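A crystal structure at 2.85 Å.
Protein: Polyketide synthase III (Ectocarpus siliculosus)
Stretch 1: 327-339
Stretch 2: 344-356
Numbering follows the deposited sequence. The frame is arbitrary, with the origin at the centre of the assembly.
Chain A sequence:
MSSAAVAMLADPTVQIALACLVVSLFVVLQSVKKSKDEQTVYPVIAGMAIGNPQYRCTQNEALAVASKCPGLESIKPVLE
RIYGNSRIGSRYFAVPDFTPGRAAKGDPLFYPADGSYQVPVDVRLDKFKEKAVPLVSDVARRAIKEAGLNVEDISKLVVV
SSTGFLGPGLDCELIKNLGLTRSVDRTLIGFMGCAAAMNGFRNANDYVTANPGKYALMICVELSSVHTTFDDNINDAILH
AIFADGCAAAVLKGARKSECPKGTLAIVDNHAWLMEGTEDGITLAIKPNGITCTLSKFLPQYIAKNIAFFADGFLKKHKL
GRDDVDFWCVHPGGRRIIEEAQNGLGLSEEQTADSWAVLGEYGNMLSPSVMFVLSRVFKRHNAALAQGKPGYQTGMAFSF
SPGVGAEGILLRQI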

# COMPACT_ATOMS: atom_id res chain seq x y z
N PHE A 327 -19.35 5.36 -22.61
CA PHE A 327 -18.04 4.71 -22.75
C PHE A 327 -17.75 3.67 -21.67
O PHE A 327 -18.04 3.88 -20.49
CB PHE A 327 -16.91 5.75 -22.84
CG PHE A 327 -16.73 6.60 -21.61
CD1 PHE A 327 -17.47 7.76 -21.43
CD2 PHE A 327 -15.78 6.26 -20.64
CE1 PHE A 327 -17.29 8.56 -20.30
CE2 PHE A 327 -15.59 7.05 -19.52
CZ PHE A 327 -16.35 8.20 -19.35
N TRP A 328 -17.20 2.54 -22.10
CA TRP A 328 -16.79 1.48 -21.19
C TRP A 328 -15.30 1.34 -21.25
O TRP A 328 -14.74 1.12 -22.33
CB TRP A 328 -17.46 0.16 -21.54
CG TRP A 328 -18.96 0.16 -21.44
CD1 TRP A 328 -19.88 0.61 -22.38
CD2 TRP A 328 -19.78 -0.36 -20.33
NE1 TRP A 328 -21.17 0.44 -21.93
CE2 TRP A 328 -21.18 -0.14 -20.72
CE3 TRP A 328 -19.51 -0.94 -19.10
CZ2 TRP A 328 -22.24 -0.51 -19.89
CZ3 TRP A 328 -20.59 -1.31 -18.28
CH2 TRP A 328 -21.92 -1.09 -18.67
N CYS A 329 -14.65 1.47 -20.10
CA CYS A 329 -13.20 1.30 -20.01
C CYS A 329 -12.84 -0.01 -19.33
O CYS A 329 -12.63 -0.07 -18.12
CB CYS A 329 -12.56 2.49 -19.31
SG CYS A 329 -12.53 4.00 -20.30
N VAL A 330 -12.79 -1.08 -20.12
CA VAL A 330 -12.46 -2.41 -19.62
C VAL A 330 -10.94 -2.57 -19.55
O VAL A 330 -10.22 -2.12 -20.45
CB VAL A 330 -13.06 -3.53 -20.49
CG1 VAL A 330 -12.83 -4.89 -19.86
CG2 VAL A 330 -14.55 -3.30 -20.71
N HIS A 331 -10.47 -3.20 -18.48
CA HIS A 331 -9.05 -3.47 -18.28
C HIS A 331 -8.53 -4.44 -19.32
O HIS A 331 -8.96 -5.60 -19.36
CB HIS A 331 -8.81 -3.99 -16.86
CG HIS A 331 -7.44 -4.57 -16.64
ND1 HIS A 331 -6.34 -3.80 -16.54
CD2 HIS A 331 -7.01 -5.89 -16.49
CE1 HIS A 331 -5.26 -4.59 -16.35
NE2 HIS A 331 -5.68 -5.86 -16.32
N PRO A 332 -7.59 -3.99 -20.17
CA PRO A 332 -7.02 -4.83 -21.22
C PRO A 332 -5.98 -5.81 -20.67
O PRO A 332 -4.78 -5.66 -20.92
CB PRO A 332 -6.37 -3.81 -22.17
CG PRO A 332 -6.01 -2.66 -21.30
CD PRO A 332 -7.00 -2.63 -20.17
N GLY A 333 -6.46 -6.80 -19.92
CA GLY A 333 -5.58 -7.77 -19.26
C GLY A 333 -5.19 -8.94 -20.13
O GLY A 333 -4.33 -9.75 -19.75
N GLY A 334 -5.82 -9.04 -21.29
CA GLY A 334 -5.56 -10.13 -22.23
C GLY A 334 -6.72 -10.36 -23.18
O GLY A 334 -7.80 -9.79 -23.00
N ARG A 335 -6.48 -11.19 -24.19
CA ARG A 335 -7.48 -11.51 -25.21
C ARG A 335 -8.79 -11.95 -24.56
O ARG A 335 -9.83 -11.31 -24.75
CB ARG A 335 -6.94 -12.61 -26.14
CG ARG A 335 -7.50 -12.58 -27.55
CD ARG A 335 -6.89 -13.69 -28.40
NE ARG A 335 -6.69 -13.30 -29.79
CZ ARG A 335 -7.59 -13.44 -30.77
NH1 ARG A 335 -8.77 -13.99 -30.51
NH2 ARG A 335 -7.30 -13.04 -32.00
N ARG A 336 -8.72 -13.02 -23.77
CA ARG A 336 -9.90 -13.62 -23.15
C ARG A 336 -10.54 -12.74 -22.08
O ARG A 336 -11.74 -12.82 -21.84
CB ARG A 336 -9.56 -15.00 -22.58
CG ARG A 336 -9.41 -16.09 -23.63
CD ARG A 336 -9.80 -17.45 -23.07
NE ARG A 336 -11.25 -17.59 -22.93
CZ ARG A 336 -11.86 -18.36 -22.03
NH1 ARG A 336 -11.15 -19.08 -21.16
NH2 ARG A 336 -13.18 -18.42 -21.99
N ILE A 337 -9.72 -11.91 -21.42
CA ILE A 337 -10.22 -11.03 -20.35
C ILE A 337 -11.19 -9.97 -20.89
O ILE A 337 -12.24 -9.72 -20.28
CB ILE A 337 -9.05 -10.42 -19.53
CG1 ILE A 337 -8.34 -11.52 -18.74
CG2 ILE A 337 -9.55 -9.33 -18.59
CD1 ILE A 337 -6.99 -11.14 -18.15
N ILE A 338 -10.86 -9.39 -22.04
CA ILE A 338 -11.75 -8.42 -22.69
C ILE A 338 -12.98 -9.11 -23.28
O ILE A 338 -14.11 -8.62 -23.14
CB ILE A 338 -11.02 -7.62 -23.79
CG1 ILE A 338 -9.76 -6.96 -23.22
CG2 ILE A 338 -11.95 -6.57 -24.40
CD1 ILE A 338 -8.80 -6.43 -24.27
N GLU A 339 -12.77 -10.26 -23.92
CA GLU A 339 -13.83 -11.01 -24.60
C GLU A 339 -14.99 -11.42 -23.69
O GLU A 339 -16.15 -11.34 -24.08
CB GLU A 339 -13.25 -12.26 -25.28
CG GLU A 339 -12.54 -11.99 -26.60
CD GLU A 339 -11.87 -13.23 -27.17
OE1 GLU A 339 -11.74 -14.23 -26.44
OE2 GLU A 339 -11.48 -13.20 -28.36
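Stretch 2, residues 344-356: GLGLSEEQTADSW

Two tryptophans, one from each stretch, each receive an aliphatic side chain of the other stretch on a ring face. CD2 of Leu 347 lies 3.5 Å from the centroid of the five-membered ring of Trp 328, only 9° off the ring normal, and CD1 of Ile 338 lies 4.1 Å from the centroid of the six-membered ring of Trp 356. Both are CH-pi contacts, for which a broad indole and a branched aliphatic chain are well suited.

Stretch 1 runs from a strand through a turn into a helix that begins at Arg 335. Stretch 2 leaves the end of one helix at Gly 346, whose positive phi favours glycine, and enters another at Ala 353. Along the strand and turn the two chains advance in the same sense: the CA atoms of Trp 328 and Gln 351 are 6.5 Å apart, those of Pro 332 and Ser 355 5.3 Å.

Around Trp 328 the packing continues with Leu 345, whose CD1 is 3.9 Å from Trp 328 CZ3. Val 330 also points toward stretch 2, its CG2 4.2 Å from Thr 352 CG2; these compact branched residues fit the buried space.

One hydrogen bond joins the stretches: Ser 355 OG donates to Val 330 O at 3.0 Å, so a small hydroxyl side chain satisfies a buried carbonyl while letting the helix come close. Pro 332 CB then rests 3.3 Å from Ser 355 O.

The CA-to-CB bond of Trp 356 points away, but its long side chain brings the ring back to the helix of stretch 1, where Glu 339 CG meets the ring edge at 4.0 Å from CH2 of Trp 356.

Stretch 2 also braces its own turn: Ser 348 N donates to Gln 351 OE1 at 2.8 Å, and Thr 352 OG1 to Ser 348 O at 3.0 Å.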

# COMPACT_ATOMS: atom_id res chain seq x y z
N GLY A 344 -20.31 -11.10 -21.07
CA GLY A 344 -21.12 -10.94 -19.87
C GLY A 344 -21.94 -9.66 -19.82
O GLY A 344 -22.96 -9.60 -19.14
N LEU A 345 -21.49 -8.64 -20.55
CA LEU A 345 -22.17 -7.35 -20.58
C LEU A 345 -22.86 -7.06 -21.91
O LEU A 345 -23.59 -6.08 -22.04
CB LEU A 345 -21.20 -6.21 -20.25
CG LEU A 345 -20.57 -6.15 -18.85
CD1 LEU A 345 -19.54 -5.03 -18.80
CD2 LEU A 345 -21.62 -5.98 -17.77
N GLY A 346 -22.62 -7.93 -22.89
CA GLY A 346 -23.17 -7.76 -24.23
C GLY A 346 -22.65 -6.50 -24.90
O GLY A 346 -23.40 -5.77 -25.54
N LEU A 347 -21.35 -6.26 -24.73
CA LEU A 347 -20.70 -5.07 -25.30
C LEU A 347 -20.17 -5.33 -26.70
O LEU A 347 -19.64 -6.41 -26.99
CB LEU A 347 -19.55 -4.59 -24.40
CG LEU A 347 -19.86 -4.07 -23.00
CD1 LEU A 347 -18.56 -3.74 -22.28
CD2 LEU A 347 -20.77 -2.85 -23.04
N SER A 348 -20.32 -4.33 -27.56
CA SER A 348 -19.82 -4.40 -28.93
C SER A 348 -18.31 -4.27 -28.96
O SER A 348 -17.70 -3.73 -28.03
CB SER A 348 -20.47 -3.32 -29.79
OG SER A 348 -20.13 -2.03 -29.31
N GLU A 349 -17.71 -4.75 -30.05
CA GLU A 349 -16.27 -4.65 -30.26
C GLU A 349 -15.87 -3.20 -30.58
O GLU A 349 -14.69 -2.86 -30.57
CB GLU A 349 -15.84 -5.59 -31.39
CG GLU A 349 -14.42 -6.13 -31.25
CD GLU A 349 -14.20 -7.45 -31.98
OE1 GLU A 349 -14.88 -7.70 -33.00
OE2 GLU A 349 -13.34 -8.23 -31.53
N GLU A 350 -16.88 -2.36 -30.83
CA GLU A 350 -16.68 -0.95 -31.15
C GLU A 350 -16.64 -0.10 -29.88
O GLU A 350 -15.96 0.92 -29.84
CB GLU A 350 -17.79 -0.44 -32.09
CG GLU A 350 -18.65 -1.50 -32.78
CD GLU A 350 -17.87 -2.44 -33.69
OE1 GLU A 350 -17.22 -1.96 -34.66
OE2 GLU A 350 -17.90 -3.67 -33.45
N GLN A 351 -17.38 -0.53 -28.86
CA GLN A 351 -17.38 0.13 -27.56
C GLN A 351 -16.09 -0.17 -26.81
O GLN A 351 -15.55 0.69 -26.10
CB GLN A 351 -18.57 -0.33 -26.72
CG GLN A 351 -19.91 0.24 -27.14
CD GLN A 351 -21.07 -0.58 -26.59
OE1 GLN A 351 -21.17 -1.78 -26.84
NE2 GLN A 351 -21.96 0.08 -25.85
N THR A 352 -15.60 -1.39 -26.97
CA THR A 352 -14.36 -1.85 -26.33
C THR A 352 -13.13 -1.59 -27.20
O THR A 352 -12.03 -2.03 -26.87
CB THR A 352 -14.43 -3.35 -25.99
OG1 THR A 352 -14.88 -4.09 -27.13
CG2 THR A 352 -15.38 -3.60 -24.82
N ALA A 353 -13.32 -0.85 -28.30
CA ALA A 353 -12.25 -0.56 -29.27
C ALA A 353 -11.02 0.11 -28.65
O ALA A 353 -9.90 -0.07 -29.14
CB ALA A 353 -12.79 0.28 -30.42
N ASP A 354 -11.24 0.88 -27.58
CA ASP A 354 -10.15 1.51 -26.83
C ASP A 354 -9.31 0.47 -26.11
O ASP A 354 -8.08 0.57 -26.06
CB ASP A 354 -10.70 2.52 -25.82
CG ASP A 354 -11.44 3.68 -26.48
OD1 ASP A 354 -10.92 4.25 -27.46
OD2 ASP A 354 -12.53 4.03 -25.99
N SER A 355 -9.98 -0.54 -25.54
CA SER A 355 -9.33 -1.59 -24.76
C SER A 355 -8.43 -2.48 -25.62
O SER A 355 -7.36 -2.90 -25.17
CB SER A 355 -10.37 -2.43 -24.02
OG SER A 355 -11.21 -1.62 -23.22
N TRP A 356 -8.87 -2.76 -26.85
CA TRP A 356 -8.06 -3.52 -27.80
C TRP A 356 -6.87 -2.74 -28.25
O TRP A 356 -5.78 -3.29 -28.42
CB TRP A 356 -8.89 -3.94 -29.01
CG TRP A 356 -9.93 -4.99 -28.71
CD1 TRP A 356 -11.32 -4.85 -28.72
CD2 TRP A 356 -9.70 -6.40 -28.34
NE1 TRP A 356 -11.93 -6.03 -28.40
CE2 TRP A 356 -11.03 -7.00 -28.16
CE3 TRP A 356 -8.57 -7.19 -28.15
CZ2 TRP A 356 -11.19 -8.33 -27.80
CZ3 TRP A 356 -8.75 -8.53 -27.79
CH2 TRP A 356 -10.02 -9.08 -27.62